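Local atomic coordinates of 4-oxalmesaconate hydratase (Pseudomonas putida, PDB entry 5CGZ), a protein that catalyses the zinc-dependent hydration of the enol form of oxalomesaconate to 4-carboxy-4-hydroxy-2-oxoadipate, the third step of gallate degradation, and assembles as a hexamer. Residues Trp16-Glu27 with Leu173-Lys182; Leu95-Arg103 with Glu132-Lys143. All coordinates share one frame; numbering follows the deposited sequence. Where two conformers were deposited one is given.

Contact 1 (Trp16-Glu27 with Leu173-Lys182)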
# COMPACT_ATOMS: atom_id res chain seq x y z
N TRP A 16 -5.87 27.79 -7.77
CA TRP A 16 -5.66 27.32 -6.39
C TRP A 16 -4.39 26.49 -6.24
O TRP A 16 -3.66 26.62 -5.26
CB TRP A 16 -6.83 26.46 -5.90
CG TRP A 16 -8.21 27.02 -6.08
CD1 TRP A 16 -9.23 26.45 -6.80
CD2 TRP A 16 -8.74 28.22 -5.52
NE1 TRP A 16 -10.36 27.23 -6.72
CE2 TRP A 16 -10.09 28.32 -5.94
CE3 TRP A 16 -8.22 29.22 -4.69
CZ2 TRP A 16 -10.91 29.39 -5.57
CZ3 TRP A 16 -9.03 30.28 -4.33
CH2 TRP A 16 -10.36 30.36 -4.77
N ARG A 17 -4.14 25.62 -7.22
CA ARG A 17 -3.20 24.50 -7.04
C ARG A 17 -1.87 24.67 -7.76
O ARG A 17 -0.91 23.97 -7.43
CB ARG A 17 -3.86 23.19 -7.52
CG ARG A 17 -5.24 23.01 -6.95
CD ARG A 17 -5.91 21.67 -7.25
NE ARG A 17 -7.33 21.88 -6.99
CZ ARG A 17 -7.84 21.99 -5.76
NH1 ARG A 17 -7.05 21.84 -4.70
NH2 ARG A 17 -9.13 22.23 -5.61
N ALA A 18 -1.82 25.57 -8.74
CA ALA A 18 -0.62 25.69 -9.58
C ALA A 18 -0.18 27.14 -9.82
O ALA A 18 0.78 27.38 -10.55
CB ALA A 18 -0.87 25.01 -10.93
N GLY A 19 -0.89 28.10 -9.22
CA GLY A 19 -0.61 29.51 -9.45
C GLY A 19 0.85 29.86 -9.18
O GLY A 19 1.50 30.54 -9.98
N GLY A 20 1.36 29.40 -8.04
CA GLY A 20 2.75 29.63 -7.69
C GLY A 20 3.71 29.04 -8.72
O GLY A 20 4.62 29.72 -9.18
N ALA A 21 3.51 27.78 -9.07
CA ALA A 21 4.39 27.10 -10.00
C ALA A 21 4.40 27.82 -11.36
O ALA A 21 5.43 27.94 -12.01
CB ALA A 21 3.98 25.63 -10.17
N ILE A 22 3.23 28.30 -11.77
CA ILE A 22 3.11 29.00 -13.05
C ILE A 22 3.89 30.33 -13.02
O ILE A 22 4.74 30.57 -13.89
CB ILE A 22 1.62 29.26 -13.41
CG1 ILE A 22 0.92 27.92 -13.69
CG2 ILE A 22 1.52 30.20 -14.62
CD1 ILE A 22 -0.59 28.01 -13.82
N ALA A 23 3.63 31.15 -12.01
CA ALA A 23 4.29 32.45 -11.89
C ALA A 23 5.79 32.29 -11.72
O ALA A 23 6.57 33.06 -12.29
CB ALA A 23 3.70 33.24 -10.71
N LEU A 24 6.20 31.29 -10.95
CA LEU A 24 7.62 31.09 -10.67
C LEU A 24 8.38 30.72 -11.95
O LEU A 24 9.43 31.30 -12.25
CB LEU A 24 7.83 30.01 -9.59
CG LEU A 24 9.27 29.86 -9.07
CD1 LEU A 24 9.70 31.09 -8.28
CD2 LEU A 24 9.46 28.59 -8.24
N HIS A 25 7.87 29.76 -12.71
CA HIS A 25 8.59 29.34 -13.91
C HIS A 25 8.50 30.38 -15.03
O HIS A 25 9.43 30.51 -15.83
CB HIS A 25 8.08 27.97 -14.38
CG HIS A 25 8.50 26.83 -13.49
ND1 HIS A 25 7.81 26.50 -12.34
CD2 HIS A 25 9.56 25.99 -13.55
CE1 HIS A 25 8.42 25.48 -11.74
NE2 HIS A 25 9.48 25.16 -12.46
N ALA A 26 7.40 31.13 -15.10
CA ALA A 26 7.30 32.22 -16.05
C ALA A 26 8.47 33.21 -15.85
O ALA A 26 9.08 33.68 -16.82
CB ALA A 26 5.95 32.94 -15.92
N GLU A 27 8.79 33.50 -14.59
CA GLU A 27 9.89 34.42 -14.29
C GLU A 27 11.24 33.80 -14.62
O GLU A 27 12.24 34.51 -14.75
CB GLU A 27 9.84 34.85 -12.82
CG GLU A 27 8.61 35.69 -12.51
CD GLU A 27 8.65 36.34 -11.13
OE1 GLU A 27 9.63 36.10 -10.39
OE2 GLU A 27 7.72 37.10 -10.81
N LEU A 173 7.92 23.02 -4.03
CA LEU A 173 8.35 24.15 -4.84
C LEU A 173 8.25 25.42 -4.00
O LEU A 173 7.17 25.77 -3.54
CB LEU A 173 7.49 24.28 -6.10
CG LEU A 173 7.92 25.33 -7.12
CD1 LEU A 173 9.24 24.92 -7.80
CD2 LEU A 173 6.81 25.57 -8.15
N ASP A 174 9.38 26.08 -3.79
CA ASP A 174 9.39 27.33 -3.02
C ASP A 174 8.84 28.45 -3.87
O ASP A 174 9.48 28.89 -4.82
CB ASP A 174 10.81 27.66 -2.55
CG ASP A 174 10.86 28.90 -1.66
OD1 ASP A 174 9.80 29.53 -1.44
OD2 ASP A 174 11.97 29.26 -1.20
N ILE A 175 7.64 28.92 -3.53
CA ILE A 175 6.99 29.96 -4.31
C ILE A 175 6.96 31.29 -3.56
O ILE A 175 6.18 32.19 -3.89
CB ILE A 175 5.54 29.58 -4.71
CG1 ILE A 175 4.67 29.41 -3.47
CG2 ILE A 175 5.54 28.32 -5.58
CD1 ILE A 175 3.17 29.43 -3.79
N THR A 176 7.79 31.40 -2.53
CA THR A 176 7.83 32.61 -1.72
C THR A 176 7.99 33.88 -2.57
O THR A 176 7.33 34.89 -2.32
CB THR A 176 8.98 32.54 -0.70
OG1 THR A 176 8.77 31.43 0.19
CG2 THR A 176 9.06 33.84 0.10
N SER A 177 8.83 33.82 -3.60
CA SER A 177 9.12 34.99 -4.42
C SER A 177 7.97 35.40 -5.34
O SER A 177 8.00 36.49 -5.91
CB SER A 177 10.38 34.75 -5.27
OG SER A 177 10.16 33.73 -6.22
N VAL A 178 6.95 34.56 -5.48
CA VAL A 178 5.82 34.94 -6.32
C VAL A 178 4.49 34.85 -5.60
O VAL A 178 3.44 34.84 -6.24
CB VAL A 178 5.73 34.07 -7.60
CG1 VAL A 178 6.92 34.35 -8.52
CG2 VAL A 178 5.63 32.57 -7.25
N TRP A 179 4.51 34.80 -4.27
CA TRP A 179 3.24 34.66 -3.55
C TRP A 179 2.26 35.79 -3.90
O TRP A 179 1.06 35.54 -4.06
CB TRP A 179 3.45 34.60 -2.03
CG TRP A 179 2.12 34.62 -1.34
CD1 TRP A 179 1.58 35.65 -0.63
CD2 TRP A 179 1.13 33.58 -1.37
NE1 TRP A 179 0.32 35.31 -0.19
CE2 TRP A 179 0.02 34.05 -0.63
CE3 TRP A 179 1.08 32.30 -1.93
CZ2 TRP A 179 -1.13 33.28 -0.45
CZ3 TRP A 179 -0.06 31.54 -1.75
CH2 TRP A 179 -1.16 32.03 -1.02
N ASP A 180 2.75 37.02 -4.04
CA ASP A 180 1.85 38.15 -4.33
C ASP A 180 1.08 37.93 -5.63
O ASP A 180 -0.10 38.25 -5.72
CB ASP A 180 2.62 39.47 -4.40
CG ASP A 180 3.12 39.93 -3.03
OD1 ASP A 180 2.66 39.38 -2.00
OD2 ASP A 180 3.97 40.84 -2.98
N LYS A 181 1.76 37.37 -6.63
CA LYS A 181 1.11 37.05 -7.89
C LYS A 181 0.08 35.95 -7.70
O LYS A 181 -1.05 36.06 -8.18
CB LYS A 181 2.14 36.65 -8.95
CG LYS A 181 2.89 37.83 -9.54
CD LYS A 181 3.94 37.37 -10.55
CE LYS A 181 4.57 38.56 -11.27
NZ LYS A 181 5.61 38.10 -12.25
N LYS A 182 0.44 34.88 -6.98
CA LYS A 182 -0.53 33.80 -6.80
C LYS A 182 -1.76 34.32 -6.08
O LYS A 182 -2.89 33.99 -6.44
CB LYS A 182 0.05 32.60 -6.03
CG LYS A 182 -1.03 31.54 -5.75
CD LYS A 182 -0.49 30.23 -5.19
CE LYS A 182 -1.60 29.17 -5.21
NZ LYS A 182 -1.13 27.81 -4.81
O HOH W 1 5.29 35.49 -13.56
O HOH W 2 7.37 38.18 -8.50
O HOH W 3 10.81 34.38 -8.86
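Lys182 runs its extended chain past Gly19 and Gly20 and delivers NZ to Trp16 O at 2.8 Å, from above the carbonyl plane. With CG anti to the backbone N (chi1 175°), its methylenes lie along the glycine backbone, CD 3.5 Å from Gly20 N. Bare Gly20 lets Ile175 CG2 within 3.7 Å of its C. One turn back, at its helix N-cap, Val178 sets CG2 against Gly20 O and CB against Ala23 CB. Leu24 and Leu173 meet tip to tip, CD2 to CD1 at 3.7 Å, while Leu173 CD2 is pressed onto Ala21, 3.4 Å from its CA. At the solvent edge Lys181 NZ forms a 2.7 Å salt bridge with Glu27 OE2 on its anti lone pair; waters tie Glu27 to Ser177 and Lys181 to Ala23 O.

Further out, Glu226 pairs with Lys182 NZ and accepts from the backbone N of Gly20 and Ala21, where the helix is kinked. An Asx turn at Asp174 shapes the chain leaving the strand, and Leu173 continues the sheet into a strand of a second subunit. A methionine in place of Lys182 would probably leave Trp16 O without this donor and the Glu226 carboxylate without this counter-charge. The ammonium and carboxylate join helix 179-186 and strand 225-230 to the kink of helix 13-27 near the zinc site, where Arg17 bonds to Tyr199 and pairs with the zinc ligand Asp13.

Contact 2 (Leu95-Arg103 with Glu132-Lys143)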
# COMPACT_ATOMS: atom_id res chain seq x y z
N LEU A 95 -8.57 13.28 -26.42
CA LEU A 95 -7.20 12.79 -26.26
C LEU A 95 -6.27 13.34 -27.33
O LEU A 95 -5.18 13.85 -27.02
CB LEU A 95 -7.19 11.26 -26.28
CG LEU A 95 -5.83 10.61 -26.07
CD1 LEU A 95 -5.33 10.86 -24.66
CD2 LEU A 95 -5.91 9.12 -26.36
N PHE A 96 -6.69 13.27 -28.59
CA PHE A 96 -5.87 13.78 -29.70
C PHE A 96 -5.73 15.32 -29.64
O PHE A 96 -4.67 15.87 -29.94
CB PHE A 96 -6.45 13.34 -31.04
CG PHE A 96 -6.35 11.85 -31.29
CD1 PHE A 96 -5.20 11.14 -30.93
CD2 PHE A 96 -7.40 11.15 -31.86
CE1 PHE A 96 -5.11 9.78 -31.16
CE2 PHE A 96 -7.31 9.78 -32.09
CZ PHE A 96 -6.17 9.10 -31.74
N ARG A 97 -6.81 16.00 -29.26
CA ARG A 97 -6.77 17.45 -29.02
C ARG A 97 -5.63 17.78 -28.06
O ARG A 97 -4.82 18.67 -28.30
CB ARG A 97 -8.10 17.96 -28.45
CG ARG A 97 -9.17 18.40 -29.46
CD ARG A 97 -9.73 19.81 -29.14
NE ARG A 97 -10.91 19.80 -28.27
CZ ARG A 97 -11.50 20.89 -27.77
NH1 ARG A 97 -12.57 20.75 -27.00
NH2 ARG A 97 -11.04 22.12 -28.02
N LEU A 98 -5.59 17.05 -26.94
CA LEU A 98 -4.58 17.31 -25.92
C LEU A 98 -3.18 16.89 -26.41
O LEU A 98 -2.20 17.58 -26.13
CB LEU A 98 -4.93 16.58 -24.62
CG LEU A 98 -4.12 16.99 -23.38
CD1 LEU A 98 -4.10 18.52 -23.23
CD2 LEU A 98 -4.71 16.34 -22.12
N ALA A 99 -3.08 15.78 -27.12
CA ALA A 99 -1.80 15.37 -27.69
C ALA A 99 -1.25 16.45 -28.63
O ALA A 99 -0.04 16.67 -28.69
CB ALA A 99 -1.92 14.04 -28.42
N ASP A 100 -2.15 17.11 -29.37
CA ASP A 100 -1.72 18.19 -30.25
C ASP A 100 -1.20 19.39 -29.45
O ASP A 100 -0.26 20.06 -29.88
CB ASP A 100 -2.87 18.63 -31.17
CG ASP A 100 -3.26 17.54 -32.17
OD1 ASP A 100 -2.47 16.60 -32.40
OD2 ASP A 100 -4.37 17.63 -32.74
N VAL A 101 -1.80 19.67 -28.30
CA VAL A 101 -1.27 20.72 -27.43
C VAL A 101 0.16 20.37 -27.03
O VAL A 101 1.05 21.23 -27.07
CB VAL A 101 -2.14 20.94 -26.19
CG1 VAL A 101 -1.48 21.94 -25.22
CG2 VAL A 101 -3.53 21.45 -26.61
N TYR A 102 0.39 19.11 -26.64
CA TYR A 102 1.73 18.65 -26.29
C TYR A 102 2.71 18.85 -27.43
O TYR A 102 3.83 19.33 -27.22
CB TYR A 102 1.72 17.16 -25.91
CG TYR A 102 1.47 16.84 -24.45
CD1 TYR A 102 2.53 16.77 -23.54
CD2 TYR A 102 0.19 16.54 -23.98
CE1 TYR A 102 2.31 16.44 -22.20
CE2 TYR A 102 -0.04 16.20 -22.64
CZ TYR A 102 1.03 16.16 -21.75
OH TYR A 102 0.81 15.83 -20.44
N ARG A 103 2.30 18.46 -28.63
CA ARG A 103 3.18 18.56 -29.80
C ARG A 103 3.54 20.03 -30.08
O ARG A 103 4.66 20.34 -30.47
CB ARG A 103 2.51 17.92 -31.03
CG ARG A 103 2.48 16.38 -31.01
CD ARG A 103 3.83 15.82 -31.40
NE ARG A 103 3.92 14.36 -31.33
CZ ARG A 103 3.62 13.53 -32.33
NH1 ARG A 103 3.17 14.01 -33.49
NH2 ARG A 103 3.77 12.22 -32.17
N GLU A 132 -2.02 10.16 -20.72
CA GLU A 132 -2.14 9.38 -21.94
C GLU A 132 -1.83 10.25 -23.17
O GLU A 132 -1.16 9.79 -24.10
CB GLU A 132 -3.52 8.72 -22.08
CG GLU A 132 -3.50 7.65 -23.20
CD GLU A 132 -4.79 6.86 -23.34
OE1 GLU A 132 -5.82 7.28 -22.77
OE2 GLU A 132 -4.76 5.81 -24.02
N ALA A 133 -2.29 11.50 -23.17
CA ALA A 133 -2.00 12.40 -24.30
C ALA A 133 -0.49 12.61 -24.46
O ALA A 133 0.04 12.69 -25.58
CB ALA A 133 -2.70 13.74 -24.13
N ARG A 134 0.20 12.70 -23.33
CA ARG A 134 1.65 12.81 -23.32
C ARG A 134 2.31 11.63 -24.04
O ARG A 134 3.24 11.80 -24.84
CB ARG A 134 2.16 12.90 -21.88
CG ARG A 134 3.66 12.96 -21.69
CD ARG A 134 3.93 13.10 -20.18
NE ARG A 134 5.31 12.86 -19.79
CZ ARG A 134 5.88 11.66 -19.68
NH1 ARG A 134 5.19 10.56 -19.97
NH2 ARG A 134 7.14 11.57 -19.30
N ILE A 135 1.83 10.42 -23.75
CA ILE A 135 2.38 9.22 -24.37
C ILE A 135 2.04 9.16 -25.87
O ILE A 135 2.90 8.80 -26.68
CB ILE A 135 1.88 7.95 -23.65
CG1 ILE A 135 2.42 7.91 -22.21
CG2 ILE A 135 2.28 6.70 -24.43
CD1 ILE A 135 1.73 6.90 -21.31
N ILE A 136 0.81 9.51 -26.24
CA ILE A 136 0.45 9.57 -27.66
C ILE A 136 1.41 10.51 -28.40
O ILE A 136 1.89 10.18 -29.48
CB ILE A 136 -1.00 10.07 -27.88
CG1 ILE A 136 -2.01 9.17 -27.15
CG2 ILE A 136 -1.32 10.18 -29.39
CD1 ILE A 136 -1.88 7.70 -27.51
N ALA A 137 1.70 11.65 -27.78
CA ALA A 137 2.58 12.66 -28.38
C ALA A 137 4.03 12.18 -28.50
O ALA A 137 4.83 12.76 -29.25
CB ALA A 137 2.50 13.95 -27.59
N GLN A 138 4.38 11.13 -27.75
CA GLN A 138 5.69 10.51 -27.88
C GLN A 138 5.81 9.58 -29.10
O GLN A 138 6.91 9.24 -29.52
CB GLN A 138 6.01 9.68 -26.63
CG GLN A 138 6.21 10.48 -25.34
CD GLN A 138 6.41 9.55 -24.15
OE1 GLN A 138 5.87 8.44 -24.13
NE2 GLN A 138 7.19 9.99 -23.15
N ALA A 139 4.67 9.16 -29.65
CA ALA A 139 4.67 8.08 -30.65
C ALA A 139 5.02 8.58 -32.05
O ALA A 139 4.35 9.47 -32.59
CB ALA A 139 3.32 7.38 -30.67
N GLU A 140 6.07 8.01 -32.64
CA GLU A 140 6.50 8.44 -33.97
C GLU A 140 5.46 8.03 -35.02
O GLU A 140 5.49 8.51 -36.15
CB GLU A 140 7.89 7.87 -34.27
CG GLU A 140 8.98 8.59 -33.46
CD GLU A 140 10.39 8.05 -33.68
OE1 GLU A 140 11.13 7.91 -32.67
OE2 GLU A 140 10.76 7.79 -34.84
N GLY A 141 4.52 7.18 -34.62
CA GLY A 141 3.43 6.78 -35.50
C GLY A 141 2.20 7.67 -35.36
O GLY A 141 1.22 7.51 -36.10
N TYR A 142 2.24 8.59 -34.41
CA TYR A 142 1.16 9.57 -34.30
C TYR A 142 1.54 10.82 -35.08
O TYR A 142 2.52 11.48 -34.73
CB TYR A 142 0.86 9.93 -32.84
CG TYR A 142 -0.19 11.02 -32.73
CD1 TYR A 142 -1.52 10.76 -33.08
CD2 TYR A 142 0.15 12.30 -32.30
CE1 TYR A 142 -2.48 11.76 -33.00
CE2 TYR A 142 -0.81 13.30 -32.21
CZ TYR A 142 -2.13 13.02 -32.56
OH TYR A 142 -3.10 14.00 -32.48
N LYS A 143 0.75 11.13 -36.12
CA LYS A 143 1.06 12.22 -37.04
C LYS A 143 2.53 12.19 -37.43
O LYS A 143 3.29 13.09 -37.09
CB LYS A 143 0.69 13.58 -36.44
CG LYS A 143 -0.82 13.71 -36.17
CD LYS A 143 -1.25 15.14 -35.88
CE LYS A 143 -2.78 15.20 -35.69
NZ LYS A 143 -3.31 16.60 -35.54
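Arg103 reaches across to the last turn of helix 122-138 and the chain beyond, and uses both sides of its guanidinium on backbone oxygens. Bent about CB-CG (chi2 -78°), it grips Ala137 O side-on, NE at 2.8 Å and NH2 at 3.2 Å, and Tyr142 O end-on, with NH1 and NH2 each 2.9 Å away. Both acceptors lie close to the guanidinium plane, which fixes the rotation of the group, and each oxygen takes two donors. Glu146 adds a salt bridge to NH1, so the buried charge is probably well compensated.

Tyr142 lays CD2 over one face of that guanidinium and donates a hydrogen bond from its OH to Asp100 OD1 at 2.7 Å, arriving above the carboxylate plane. The same carboxylate receives weak bonds from Lys143 NZ in a salt bridge, while Lys143 CG sits over the centre of the Tyr142 ring. Phe96 lies nearly parallel to Tyr142 but slid aside, centroids 5.5 Å apart.

Below this polar layer the helices come closest at Ala99 and Ala133. Ala133 is a knob among Leu95, Leu98, Ala99 and Tyr102, and the axes approach to 8.1 Å at a crossing angle of -63°. Arg134 CA stands over the face of the Tyr102 ring, 3.7 Å from its centroid, in a CH-pi contact; the Arg134 guanidinium turns to Pro152 O. Glu132 likewise finds its partner beyond the pair, in Arg89 of a third subunit. Two steeply crossed helices of the Rossmann-like fold meet through a single alanine knob, with an arginine fastening the type I turn Ala139-Tyr142.

Contacts 1 and 2 are both largely buried, but they lie on opposite sides of the chain's centre, about 28 Å apart between centres, and do not touch. Contact 1 is the more central, about 11 Å from the chain centre against 19 Å, and joins helix 13-27 to strand 171-174, at the edge of this chain's own sheet, and the start of helix 179-186, near the metal. Contact 2 joins two other helices, 92-105 and 122-138, away from the annotated sites. Along the sequence it is nested within the loop that contact 1 closes. Lysines supply the polar links in contact 1, assisted by waters; in contact 2 an arginine and a tyrosine do most of that work. Both reach subunit interfaces of the hexamer.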